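Local coordinates for periplasmic binding protein (Roseiflexus sp., PDB 5Y8B), which probably binds heme in the periplasm and passes it to an ABC importer, at residues Ser10-Ile15 / Ile68-Ala73; Leu22-Tyr27 / Pro115-Arg120; Arg133-Arg138 / Asp256-Phe261; Gln156-Arg161 / Lys187-Glu192; Val201-Asp206 / Arg234-Asp239. One frame throughout, in Å; residues are numbered along the deposited sequence.

Contacts 1 and 5 are parallel strand pairings, one in each lobe, their centres about 24 Å apart on opposite sides of the chain's centre. Contact 1, deeply buried, adds acidic side chains that bind magnesium; contact 5, partly buried, is a parallel pairing of mostly apolar residues. Contact 4, at the surface, extends the sheet of contact 5 by an antiparallel pairing, with the two centres about 15 Å apart. Contacts 2 and 3 both use helix 115-135: in contact 2, partly buried, an arginine meets a carbonyl, and in contact 3, at the surface, waters bridge two helical segments. Helix 250-265 of contact 3 packs directly on strand 235-238 of contact 5.

Contact 1. Residues Ser10-Ile15 / Ile68-Ala73; sequences SLNGDI and IGDEAA. With MG (magnesium ion), chain B.
Asp14 and Asp70 face each other and bind one magnesium ion at adjacent positions, about 82° apart at the metal: Asp14 OD2 at 2.4 Å and Asp70 OD2 at 2.1 Å. Their carboxylate planes are turned 54° apart, and the cation probably makes the closeness of the two acidic groups bearable. Asp94 and two waters supply further ligands, while Lys104 bonds to Asp14 OD2 and would add positive charge beside the acids. Asp70 is also held at its other oxygen: with CG between its backbone N and carbonyl carbon (chi1 63°), OD1 accepts the backbone N of Ala72 at 3.0 Å. This Asx turn lies within the type I turn from Asp70 to Ala73.

Behind the acids stands Asn12, whose OD1 takes the backbone N of Asp70 at 2.8 Å, the donor lying well above the amide plane; its ND2 is engaged by Gln51. Gly69 leaves room for this amide, since a CB there would run into Asn12 OD1. Farther out, Leu11 N bonds to Ile68 O at 2.8 Å and continues the parallel pairing of Ser10 with Ile68. Leu11 CD1 meets Ala73 CB at 3.9 Å, and Ile15 packs against Ile68 through their CG2 methyls. The metal sits at the C-terminal ends of neighbouring parallel strands, where helix 13-21 begins, a common place for binding sites in alpha/beta lobes such as those of periplasmic binding proteins.

Contact 2. Residues Leu22-Tyr27 / Pro115-Arg120; sequences LGMGEY and PQRGER
Leu22 and Arg117 join the Schellman motif that ends helix 13-21 to the first turn of helix 115-135, the long helix that runs from one lobe to the other. Gly23 closes that motif with a positive phi of 79°, and its turn presents the carbonyl of Leu22 to the arginine. Arg117 extends its chain from CG to NE and lays CD 3.6 Å from Leu22 O. Beyond it, Arg117 NH2 donates to Leu22 O at 3.3 Å, a rather long and bent bond with an angle of 137° at the hydrogen. The donor lies in the carbonyl plane, but the oxygen is tilted 30° from the plane of the guanidinium.

The side chain of Leu22 makes the apolar half of the contact. Its CD2 methyl comes to 3.8 Å from Gly118 CA, where the glycine brings the helix backbone itself within touch, and also approaches Arg117 CB. Elsewhere Leu22 packs on Ile114 and on Val108 and Ala109 of helix 100-111, so Leu22 is enclosed by apolar groups, whereas Arg117 is exposed at the surface. At the edge of the contact, Met24 SD stands 4.2 Å from Arg117 NH2, approaching the guanidinium obliquely.

Contact 3. Residues Arg133-Arg138 / Asp256-Phe261; sequences RDLARR and DLTIAF
Leu135 meets Thr258 through CB, which lies 4.0 Å from the CG2 methyl, while its CD2 branch reaches on to Ile259 CG1. Ala136 comes next and packs closely: its CA stands 3.3 Å from Thr258 OG1. The hydroxyl is directed to this side because OG1 lies anti to the backbone N of Thr258 (chi1 -161°), and it also bonds to the carbonyl of Ala172.

Arg138, bent at chi3, brings its guanidinium beside the second helix but joins it through water. One water accepts from Arg138 NH1 at 2.8 Å and donates to Leu135 O and to Thr258 OG1. A second accepts from Arg138 NH2, lying in the guanidinium plane, and donates to Ile259 O at 2.8 Å. A valine in place of Thr258 lacks the hydroxyl and would probably leave the bridging water without one acceptor and the Ala172 carbonyl without this hydroxyl partner.

Arg138 makes a cation-pi contact with Tyr262 as well, one residue beyond the segment. Segment 133-138 thus sits against helix 250-265, which in turn packs on strand 235-238, with Leu257 on Leu238 and both Ala260 and Phe261 on Ile236.

Contact 4. Residues Gln156-Arg161 / Lys187-Glu192; sequences QQVAGR and KPLSPE
Lys187 pairs with Val158 as an antiparallel hydrogen-bonded pair: Lys187 N donates to Val158 O at 3.1 Å, and Val158 N returns a bond of 2.9 Å to Lys187 O. That carbonyl is hemmed in further, since Gln157 CB and Val158 CG2 each approach it at 3.4 Å. The amino group of Lys187 turns elsewhere, to the carbonyl of Val184.

Pro188 follows opposite Gln157 in a non-hydrogen-bonded pair, a place where its missing N-H costs the pairing nothing. Gln157 runs out extended beyond CG, and CG passes 3.9 Å from Pro188 N.

Leu189 resumes the bonding, its N donating to Gln156 O at 2.9 Å in an almost straight line (175° at the hydrogen). With CG anti to its own backbone N (chi1 170°), Leu189 brings CD1 to 3.5 Å from Val158 CG1, the side chains nearly perpendicular; both also touch Leu148 of strand 144-151. A water donates to Gln156 OE1 and to Leu189 O, adding a bridge past the last direct bond, while Gln156 NE2 binds the carbonyl of Gly152. Ser190 then caps helix 191-197 with a weak bond to Val193 N.

Strand 186-188 is therefore held to the mixed sheet of this lobe chiefly by main-chain bonds, with the apolar Val158-Leu189 contact beside the strand end, and the pairing probably depends little on which side chains stand there.

Contact 5. Residues Val201-Asp206 / Arg234-Asp239; sequences VLLVLD and RIIALD
Strands 201-205 and 235-238 are adjacent parallel strands of a beta-alpha-beta crossover, with helices in the chain between them. Five main-chain bonds join them, running from Leu202 N to Arg234 O at 3.0 Å as far as Asp206 N to Leu238 O, also 3.0 Å. The last donor lies 57° above the carbonyl plane, as the chain bends at Asp206 into helix 206-211.

On one face Leu202 and Ile235 run next to each other in the same direction, with their CD1 methyls 3.9 Å apart. Ile235 sets CG2 anti to its backbone N, which places this branch 3.9 Å from Val204 CG2; the same valine methyl also meets Ala237 CB. An alanine at Ile235 gives up both branches and would probably open a gap beside Leu202 CD1 and Val204 CG2.

Ile236 serves the other face, where its CG2 meets Leu203 CD1 at 3.7 Å. Its CD1 meets Val201 CG2 at 3.4 Å. Helix 250-265 lies over this side and also touches Arg234 through Ala264, and Leu243 of helix 240-244 touches Leu203, Leu205 and Leu238. Strand 201-205 itself is flanked by strands 144-151 and 235-238.

Contact 1. Residues Ser10-Ile15 / Ile68-Ala73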
# COMPACT_ATOMS: atom_id res chain seq x y z
N SER A 10 -13.33 -6.74 8.01
CA SER A 10 -12.47 -5.68 7.49
C SER A 10 -12.24 -5.87 5.99
O SER A 10 -11.86 -6.94 5.53
CB SER A 10 -11.13 -5.66 8.25
OG SER A 10 -10.21 -4.77 7.62
N LEU A 11 -12.44 -4.81 5.23
CA LEU A 11 -12.46 -4.89 3.76
C LEU A 11 -11.14 -4.58 3.06
O LEU A 11 -11.01 -4.80 1.85
CB LEU A 11 -13.56 -3.98 3.19
CG LEU A 11 -14.98 -4.10 3.75
CD1 LEU A 11 -15.85 -2.99 3.16
CD2 LEU A 11 -15.59 -5.46 3.47
N ASN A 12 -10.17 -4.04 3.80
CA ASN A 12 -8.87 -3.65 3.22
C ASN A 12 -7.75 -4.05 4.18
O ASN A 12 -7.91 -3.98 5.40
CB ASN A 12 -8.83 -2.15 2.90
CG ASN A 12 -10.11 -1.66 2.21
OD1 ASN A 12 -11.09 -1.31 2.89
ND2 ASN A 12 -10.12 -1.64 0.87
N GLY A 13 -6.62 -4.47 3.60
CA GLY A 13 -5.47 -4.95 4.37
C GLY A 13 -4.90 -3.98 5.38
O GLY A 13 -4.52 -4.39 6.48
N ASP A 14 -4.83 -2.70 5.01
CA ASP A 14 -4.31 -1.67 5.91
C ASP A 14 -5.23 -1.46 7.12
O ASP A 14 -4.74 -1.34 8.25
CB ASP A 14 -4.02 -0.35 5.17
CG ASP A 14 -5.23 0.21 4.42
OD1 ASP A 14 -6.08 -0.56 3.94
OD2 ASP A 14 -5.33 1.44 4.29
N ILE A 15 -6.54 -1.46 6.86
CA ILE A 15 -7.57 -1.43 7.91
C ILE A 15 -7.43 -2.63 8.86
O ILE A 15 -7.47 -2.47 10.08
CB ILE A 15 -9.01 -1.32 7.29
CG1 ILE A 15 -9.20 -0.03 6.46
CG2 ILE A 15 -10.10 -1.49 8.35
CD1 ILE A 15 -8.98 1.30 7.18
N ILE A 68 -16.03 -2.73 8.16
CA ILE A 68 -15.17 -1.56 8.20
C ILE A 68 -14.15 -1.63 7.06
O ILE A 68 -13.62 -2.72 6.75
CB ILE A 68 -14.54 -1.37 9.61
CG1 ILE A 68 -13.82 -0.03 9.73
CG2 ILE A 68 -13.68 -2.57 10.03
CD1 ILE A 68 -13.55 0.43 11.15
N GLY A 69 -13.94 -0.49 6.40
CA GLY A 69 -12.96 -0.38 5.31
C GLY A 69 -12.58 1.05 4.95
O GLY A 69 -12.90 1.99 5.67
N ASP A 70 -11.86 1.21 3.85
CA ASP A 70 -11.58 2.54 3.31
C ASP A 70 -12.13 2.71 1.88
O ASP A 70 -12.71 1.78 1.32
CB ASP A 70 -10.08 2.90 3.42
CG ASP A 70 -9.17 1.98 2.62
OD1 ASP A 70 -9.60 1.42 1.58
OD2 ASP A 70 -7.99 1.82 3.01
N GLU A 71 -11.91 3.89 1.30
CA GLU A 71 -12.39 4.20 -0.06
C GLU A 71 -11.93 3.24 -1.19
O GLU A 71 -12.53 3.25 -2.26
CB GLU A 71 -12.12 5.68 -0.41
CG GLU A 71 -10.66 6.10 -0.50
CD GLU A 71 -10.50 7.59 -0.76
OE1 GLU A 71 -10.07 8.30 0.17
OE2 GLU A 71 -10.80 8.06 -1.88
N ALA A 72 -10.91 2.41 -0.96
CA ALA A 72 -10.51 1.42 -1.97
C ALA A 72 -11.48 0.23 -2.10
O ALA A 72 -11.52 -0.41 -3.14
CB ALA A 72 -9.08 0.94 -1.76
N ALA A 73 -12.24 -0.04 -1.04
CA ALA A 73 -13.24 -1.11 -1.02
C ALA A 73 -14.41 -0.83 -1.97
O ALA A 73 -14.94 0.27 -1.99
CB ALA A 73 -13.75 -1.31 0.39
MG MG B . -6.12 1.64 2.03
O HOH W 1 -7.17 0.05 0.84
O HOH W 2 -4.16 1.34 1.39

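Contact 2. Residues Leu22-Tyr27 / Pro115-Arg120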
# COMPACT_ATOMS: atom_id res chain seq x y z
N LEU A 22 -4.10 -2.09 17.04
CA LEU A 22 -4.90 -1.59 18.15
C LEU A 22 -5.24 -2.67 19.21
O LEU A 22 -5.89 -2.36 20.24
CB LEU A 22 -6.19 -0.92 17.63
CG LEU A 22 -6.06 0.40 16.88
CD1 LEU A 22 -7.36 0.70 16.14
CD2 LEU A 22 -5.69 1.56 17.81
N GLY A 23 -4.81 -3.91 18.97
CA GLY A 23 -5.04 -5.03 19.90
C GLY A 23 -6.44 -5.62 19.84
O GLY A 23 -6.89 -6.25 20.79
N MET A 24 -7.11 -5.43 18.71
CA MET A 24 -8.50 -5.84 18.54
C MET A 24 -8.66 -6.99 17.54
O MET A 24 -9.78 -7.33 17.15
CB MET A 24 -9.37 -4.63 18.15
CG MET A 24 -9.58 -3.62 19.27
SD MET A 24 -10.73 -4.16 20.56
CE MET A 24 -12.30 -3.60 19.88
N GLY A 25 -7.54 -7.60 17.16
CA GLY A 25 -7.51 -8.66 16.17
C GLY A 25 -8.37 -9.89 16.44
O GLY A 25 -8.77 -10.58 15.49
N GLU A 26 -8.65 -10.17 17.71
CA GLU A 26 -9.43 -11.35 18.12
C GLU A 26 -10.88 -11.28 17.66
O GLU A 26 -11.55 -12.31 17.56
CB GLU A 26 -9.35 -11.57 19.64
CG GLU A 26 -8.01 -12.08 20.15
CD GLU A 26 -7.81 -13.57 19.92
OE1 GLU A 26 -6.83 -13.94 19.22
OE2 GLU A 26 -8.61 -14.38 20.42
N TYR A 27 -11.36 -10.08 17.36
CA TYR A 27 -12.75 -9.85 16.95
C TYR A 27 -12.95 -9.86 15.43
O TYR A 27 -14.07 -9.68 14.95
CB TYR A 27 -13.27 -8.56 17.58
CG TYR A 27 -13.10 -8.53 19.08
CD1 TYR A 27 -13.96 -9.28 19.92
CD2 TYR A 27 -12.05 -7.81 19.66
CE1 TYR A 27 -13.79 -9.28 21.30
CE2 TYR A 27 -11.87 -7.80 21.04
CZ TYR A 27 -12.74 -8.53 21.85
OH TYR A 27 -12.57 -8.53 23.21
N PRO A 115 -10.88 5.25 21.36
CA PRO A 115 -10.20 6.42 20.76
C PRO A 115 -8.83 6.74 21.38
O PRO A 115 -7.92 7.13 20.65
CB PRO A 115 -11.19 7.58 21.00
CG PRO A 115 -12.03 7.14 22.16
CD PRO A 115 -12.16 5.65 22.00
N GLN A 116 -8.70 6.54 22.69
CA GLN A 116 -7.44 6.80 23.39
C GLN A 116 -6.31 5.84 22.95
O GLN A 116 -5.16 6.28 22.80
CB GLN A 116 -7.65 6.85 24.92
CG GLN A 116 -6.44 7.22 25.79
CD GLN A 116 -5.75 8.54 25.43
OE1 GLN A 116 -4.52 8.58 25.22
NE2 GLN A 116 -6.53 9.63 25.35
N ARG A 117 -6.63 4.56 22.73
CA ARG A 117 -5.70 3.62 22.08
C ARG A 117 -5.25 4.10 20.70
O ARG A 117 -4.09 3.92 20.33
CB ARG A 117 -6.31 2.21 21.94
CG ARG A 117 -6.02 1.27 23.10
CD ARG A 117 -6.70 -0.07 22.86
NE ARG A 117 -6.86 -0.85 24.10
CZ ARG A 117 -7.27 -2.12 24.15
NH1 ARG A 117 -7.38 -2.72 25.32
NH2 ARG A 117 -7.57 -2.78 23.04
N GLY A 118 -6.18 4.71 19.96
CA GLY A 118 -5.92 5.22 18.62
C GLY A 118 -5.04 6.45 18.60
O GLY A 118 -4.22 6.59 17.70
N GLU A 119 -5.20 7.33 19.59
CA GLU A 119 -4.25 8.43 19.82
C GLU A 119 -2.82 7.92 20.10
O GLU A 119 -1.85 8.50 19.59
CB GLU A 119 -4.72 9.38 20.94
CG GLU A 119 -6.11 9.98 20.77
CD GLU A 119 -6.29 10.70 19.44
OE1 GLU A 119 -5.55 11.67 19.19
OE2 GLU A 119 -7.19 10.30 18.64
N ARG A 120 -2.70 6.84 20.86
CA ARG A 120 -1.37 6.30 21.23
C ARG A 120 -0.63 5.67 20.04
O ARG A 120 0.54 6.01 19.79
CB ARG A 120 -1.46 5.33 22.43
CG ARG A 120 -2.00 5.99 23.70
CD ARG A 120 -1.66 5.24 24.99
NE ARG A 120 -2.31 3.92 25.11
CZ ARG A 120 -3.57 3.70 25.48
NH1 ARG A 120 -4.40 4.71 25.76
NH2 ARG A 120 -4.03 2.45 25.58

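Contact 3. Residues Arg133-Arg138 / Asp256-Phe261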
# COMPACT_ATOMS: atom_id res chain seq x y z
N ARG A 133 12.03 10.13 7.87
CA ARG A 133 12.21 11.33 7.05
C ARG A 133 13.51 12.06 7.38
O ARG A 133 14.09 12.74 6.54
CB ARG A 133 11.03 12.28 7.18
CG ARG A 133 9.77 11.74 6.53
CD ARG A 133 8.70 12.81 6.45
NE ARG A 133 9.07 13.84 5.49
CZ ARG A 133 8.39 14.97 5.30
NH1 ARG A 133 7.30 15.23 6.00
NH2 ARG A 133 8.82 15.84 4.39
N ASP A 134 13.94 11.90 8.63
CA ASP A 134 15.19 12.44 9.10
C ASP A 134 16.38 11.64 8.54
O ASP A 134 17.44 12.19 8.21
CB ASP A 134 15.19 12.42 10.63
CG ASP A 134 16.38 13.11 11.22
OD1 ASP A 134 16.58 14.31 10.92
OD2 ASP A 134 17.13 12.45 11.97
N LEU A 135 16.19 10.33 8.43
CA LEU A 135 17.18 9.46 7.81
C LEU A 135 17.36 9.77 6.32
O LEU A 135 18.46 9.61 5.77
CB LEU A 135 16.79 8.01 8.05
CG LEU A 135 17.83 6.90 8.08
CD1 LEU A 135 18.90 7.12 9.15
CD2 LEU A 135 17.09 5.61 8.34
N ALA A 136 16.29 10.25 5.68
CA ALA A 136 16.31 10.71 4.29
C ALA A 136 17.26 11.89 4.02
O ALA A 136 17.69 12.09 2.88
CB ALA A 136 14.90 11.02 3.79
N ARG A 137 17.60 12.64 5.08
CA ARG A 137 18.63 13.70 5.02
C ARG A 137 20.06 13.18 4.75
O ARG A 137 20.97 13.99 4.53
CB ARG A 137 18.63 14.55 6.30
CG ARG A 137 17.36 15.32 6.61
CD ARG A 137 17.41 15.92 8.02
NE ARG A 137 18.66 16.65 8.26
CZ ARG A 137 19.31 16.71 9.43
NH1 ARG A 137 18.83 16.09 10.51
NH2 ARG A 137 20.44 17.40 9.52
N ARG A 138 20.28 11.86 4.79
CA ARG A 138 21.54 11.27 4.31
C ARG A 138 21.73 11.46 2.81
O ARG A 138 22.86 11.49 2.32
CB ARG A 138 21.60 9.77 4.61
CG ARG A 138 21.84 9.41 6.07
CD ARG A 138 21.34 8.01 6.36
NE ARG A 138 22.27 7.00 5.87
CZ ARG A 138 22.00 6.04 4.99
NH1 ARG A 138 20.80 5.89 4.44
NH2 ARG A 138 22.97 5.21 4.66
N ASP A 256 13.33 1.57 5.24
CA ASP A 256 13.79 0.62 4.23
C ASP A 256 14.05 1.26 2.86
O ASP A 256 15.11 1.03 2.27
CB ASP A 256 12.80 -0.55 4.12
CG ASP A 256 12.85 -1.49 5.33
OD1 ASP A 256 13.79 -1.42 6.16
OD2 ASP A 256 11.95 -2.35 5.45
N LEU A 257 13.08 2.05 2.35
CA LEU A 257 13.20 2.75 1.07
C LEU A 257 14.35 3.73 1.05
O LEU A 257 15.16 3.70 0.10
CB LEU A 257 11.92 3.53 0.73
CG LEU A 257 10.69 2.89 0.09
CD1 LEU A 257 9.63 3.98 -0.10
CD2 LEU A 257 11.00 2.19 -1.23
N THR A 258 14.43 4.58 2.08
CA THR A 258 15.51 5.57 2.15
C THR A 258 16.92 4.94 2.25
O THR A 258 17.87 5.46 1.65
CB THR A 258 15.27 6.73 3.16
OG1 THR A 258 16.14 7.81 2.81
CG2 THR A 258 15.49 6.34 4.63
N ILE A 259 17.04 3.82 2.97
CA ILE A 259 18.30 3.07 3.06
C ILE A 259 18.69 2.60 1.65
O ILE A 259 19.82 2.85 1.19
CB ILE A 259 18.21 1.89 4.07
CG1 ILE A 259 18.21 2.44 5.51
CG2 ILE A 259 19.37 0.91 3.86
CD1 ILE A 259 17.92 1.41 6.61
N ALA A 260 17.72 2.00 0.94
CA ALA A 260 17.90 1.54 -0.43
C ALA A 260 18.17 2.67 -1.44
O ALA A 260 19.01 2.50 -2.33
CB ALA A 260 16.71 0.70 -0.86
N PHE A 261 17.48 3.81 -1.29
CA PHE A 261 17.68 4.98 -2.16
C PHE A 261 19.08 5.56 -2.00
O PHE A 261 19.69 6.02 -2.98
CB PHE A 261 16.63 6.09 -1.92
CG PHE A 261 15.23 5.76 -2.41
CD1 PHE A 261 14.95 4.60 -3.15
CD2 PHE A 261 14.18 6.66 -2.18
CE1 PHE A 261 13.67 4.32 -3.59
CE2 PHE A 261 12.90 6.38 -2.63
CZ PHE A 261 12.64 5.21 -3.34
O HOH W 3 18.80 7.60 3.61
O HOH W 4 21.76 3.24 3.16

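Contact 4. Residues Gln156-Arg161 / Lys187-Glu192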
# COMPACT_ATOMS: atom_id res chain seq x y z
N GLN A 156 1.10 -3.66 -17.32
CA GLN A 156 2.43 -3.07 -17.11
C GLN A 156 2.32 -1.55 -17.06
O GLN A 156 2.21 -0.87 -18.09
CB GLN A 156 3.41 -3.51 -18.20
CG GLN A 156 3.95 -4.91 -18.04
CD GLN A 156 4.54 -5.48 -19.31
OE1 GLN A 156 4.79 -4.76 -20.27
NE2 GLN A 156 4.78 -6.79 -19.31
N GLN A 157 2.32 -1.03 -15.84
CA GLN A 157 2.02 0.38 -15.63
C GLN A 157 3.08 1.10 -14.77
O GLN A 157 3.78 0.47 -13.98
CB GLN A 157 0.61 0.55 -15.05
CG GLN A 157 -0.49 0.27 -16.07
CD GLN A 157 -1.90 0.21 -15.49
OE1 GLN A 157 -2.10 0.08 -14.28
NE2 GLN A 157 -2.88 0.31 -16.37
N VAL A 158 3.20 2.41 -14.99
CA VAL A 158 4.02 3.28 -14.15
C VAL A 158 3.12 4.10 -13.24
O VAL A 158 1.97 4.40 -13.61
CB VAL A 158 4.94 4.22 -14.97
CG1 VAL A 158 6.16 3.47 -15.47
CG2 VAL A 158 4.21 4.87 -16.15
N ALA A 159 3.61 4.45 -12.06
CA ALA A 159 2.88 5.34 -11.16
C ALA A 159 3.48 6.73 -11.16
O ALA A 159 4.70 6.88 -11.03
CB ALA A 159 2.84 4.79 -9.75
N GLY A 160 2.62 7.72 -11.34
CA GLY A 160 3.00 9.13 -11.25
C GLY A 160 2.40 9.79 -10.03
O GLY A 160 2.34 9.19 -8.95
N ARG A 161 1.94 11.03 -10.21
CA ARG A 161 1.45 11.89 -9.13
C ARG A 161 0.05 11.45 -8.68
O ARG A 161 -0.63 10.72 -9.41
CB ARG A 161 1.41 13.36 -9.57
CG ARG A 161 2.72 13.95 -10.07
CD ARG A 161 3.37 14.93 -9.10
NE ARG A 161 4.66 15.42 -9.59
CZ ARG A 161 4.82 16.32 -10.57
NH1 ARG A 161 3.77 16.85 -11.18
NH2 ARG A 161 6.03 16.68 -10.95
N LYS A 187 -0.50 4.78 -15.43
CA LYS A 187 -0.56 4.82 -16.89
C LYS A 187 0.28 3.70 -17.51
O LYS A 187 1.31 3.33 -16.94
CB LYS A 187 -0.14 6.20 -17.44
CG LYS A 187 -1.07 7.35 -17.03
CD LYS A 187 -2.54 7.13 -17.43
CE LYS A 187 -3.52 7.83 -16.50
NZ LYS A 187 -3.46 9.33 -16.58
N PRO A 188 -0.18 3.13 -18.65
CA PRO A 188 0.62 2.12 -19.37
C PRO A 188 2.07 2.55 -19.61
O PRO A 188 2.33 3.66 -20.06
CB PRO A 188 -0.13 1.95 -20.69
CG PRO A 188 -1.56 2.20 -20.33
CD PRO A 188 -1.55 3.22 -19.21
N LEU A 189 2.98 1.65 -19.27
CA LEU A 189 4.41 1.83 -19.42
C LEU A 189 4.82 1.83 -20.90
O LEU A 189 4.54 0.88 -21.63
CB LEU A 189 5.11 0.70 -18.66
CG LEU A 189 6.61 0.42 -18.74
CD1 LEU A 189 7.37 1.63 -18.25
CD2 LEU A 189 6.97 -0.79 -17.90
N SER A 190 5.49 2.91 -21.33
CA SER A 190 6.04 2.99 -22.69
C SER A 190 7.57 3.03 -22.68
O SER A 190 8.17 3.59 -21.75
CB SER A 190 5.46 4.20 -23.45
OG SER A 190 5.97 5.43 -22.98
N PRO A 191 8.22 2.42 -23.70
CA PRO A 191 9.68 2.52 -23.82
C PRO A 191 10.22 3.97 -23.85
O PRO A 191 11.33 4.20 -23.39
CB PRO A 191 9.97 1.82 -25.15
CG PRO A 191 8.87 0.83 -25.28
CD PRO A 191 7.66 1.52 -24.73
N GLU A 192 9.42 4.91 -24.36
CA GLU A 192 9.80 6.34 -24.42
C GLU A 192 9.98 6.95 -23.04
O GLU A 192 10.98 7.60 -22.77
CB GLU A 192 8.78 7.18 -25.21
CG GLU A 192 8.82 7.01 -26.72
CD GLU A 192 8.02 5.81 -27.22
OE1 GLU A 192 8.16 5.49 -28.42
OE2 GLU A 192 7.26 5.18 -26.44
O HOH W 5 4.86 -2.14 -21.57

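Contact 5. Residues Val201-Asp206 / Arg234-Asp239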
# COMPACT_ATOMS: atom_id res chain seq x y z
N VAL A 201 16.99 3.53 -10.15
CA VAL A 201 16.45 2.38 -9.44
C VAL A 201 15.00 2.09 -9.84
O VAL A 201 14.18 3.00 -10.02
CB VAL A 201 16.75 2.46 -7.89
CG1 VAL A 201 16.23 3.73 -7.26
CG2 VAL A 201 16.25 1.23 -7.16
N LEU A 202 14.71 0.80 -10.04
CA LEU A 202 13.36 0.34 -10.33
C LEU A 202 12.69 -0.21 -9.07
O LEU A 202 13.21 -1.14 -8.46
CB LEU A 202 13.37 -0.71 -11.44
CG LEU A 202 13.80 -0.27 -12.83
CD1 LEU A 202 13.70 -1.45 -13.79
CD2 LEU A 202 12.99 0.93 -13.34
N LEU A 203 11.56 0.39 -8.70
CA LEU A 203 10.76 -0.03 -7.56
C LEU A 203 9.55 -0.85 -8.02
O LEU A 203 8.76 -0.41 -8.87
CB LEU A 203 10.30 1.20 -6.78
CG LEU A 203 9.49 1.02 -5.50
CD1 LEU A 203 10.30 0.30 -4.42
CD2 LEU A 203 9.05 2.39 -5.00
N VAL A 204 9.42 -2.06 -7.47
CA VAL A 204 8.37 -2.99 -7.87
C VAL A 204 7.71 -3.65 -6.65
O VAL A 204 8.13 -3.44 -5.50
CB VAL A 204 8.87 -4.06 -8.89
CG1 VAL A 204 9.32 -3.41 -10.20
CG2 VAL A 204 9.97 -4.95 -8.30
N LEU A 205 6.66 -4.41 -6.92
CA LEU A 205 6.03 -5.24 -5.90
C LEU A 205 6.50 -6.68 -6.01
O LEU A 205 6.66 -7.20 -7.13
CB LEU A 205 4.50 -5.15 -6.00
CG LEU A 205 3.84 -3.76 -5.88
CD1 LEU A 205 2.33 -3.85 -6.08
CD2 LEU A 205 4.20 -3.05 -4.58
N ASP A 206 6.74 -7.30 -4.85
CA ASP A 206 7.03 -8.75 -4.70
C ASP A 206 6.25 -9.61 -5.71
O ASP A 206 6.85 -10.26 -6.57
CB ASP A 206 6.75 -9.17 -3.24
CG ASP A 206 7.02 -10.67 -2.96
OD1 ASP A 206 7.79 -11.34 -3.69
OD2 ASP A 206 6.45 -11.19 -1.96
N ARG A 234 19.55 -2.75 -10.49
CA ARG A 234 19.20 -2.04 -9.27
C ARG A 234 17.68 -2.02 -9.11
O ARG A 234 17.00 -1.09 -9.55
CB ARG A 234 19.82 -0.66 -9.26
CG ARG A 234 19.87 0.01 -7.90
CD ARG A 234 20.81 1.20 -7.92
NE ARG A 234 22.24 0.84 -7.86
CZ ARG A 234 22.87 0.37 -6.78
NH1 ARG A 234 22.23 0.17 -5.63
NH2 ARG A 234 24.17 0.09 -6.85
N ILE A 235 17.17 -3.07 -8.46
CA ILE A 235 15.74 -3.29 -8.31
C ILE A 235 15.41 -3.38 -6.82
O ILE A 235 16.08 -4.12 -6.10
CB ILE A 235 15.28 -4.62 -8.98
CG1 ILE A 235 15.97 -4.88 -10.34
CG2 ILE A 235 13.76 -4.72 -9.01
CD1 ILE A 235 15.68 -3.92 -11.47
N ILE A 236 14.41 -2.62 -6.38
CA ILE A 236 13.84 -2.71 -5.02
C ILE A 236 12.43 -3.32 -5.14
O ILE A 236 11.60 -2.81 -5.89
CB ILE A 236 13.74 -1.32 -4.30
CG1 ILE A 236 15.10 -0.64 -4.21
CG2 ILE A 236 13.17 -1.48 -2.88
CD1 ILE A 236 15.03 0.88 -4.01
N ALA A 237 12.19 -4.42 -4.41
CA ALA A 237 10.89 -5.10 -4.41
C ALA A 237 10.32 -5.18 -3.00
O ALA A 237 10.95 -5.75 -2.09
CB ALA A 237 10.99 -6.49 -5.02
N LEU A 238 9.16 -4.57 -2.81
CA LEU A 238 8.47 -4.60 -1.53
C LEU A 238 7.09 -5.19 -1.72
O LEU A 238 6.55 -5.12 -2.81
CB LEU A 238 8.40 -3.19 -0.92
CG LEU A 238 9.74 -2.54 -0.54
CD1 LEU A 238 9.60 -1.04 -0.36
CD2 LEU A 238 10.37 -3.15 0.71
N ASP A 239 6.53 -5.79 -0.68
CA ASP A 239 5.15 -6.27 -0.78
C ASP A 239 4.21 -5.06 -0.74
O ASP A 239 4.55 -4.00 -0.18
CB ASP A 239 4.82 -7.33 0.27
CG ASP A 239 4.28 -6.75 1.54
OD1 ASP A 239 3.04 -6.64 1.69
OD2 ASP A 239 5.10 -6.36 2.37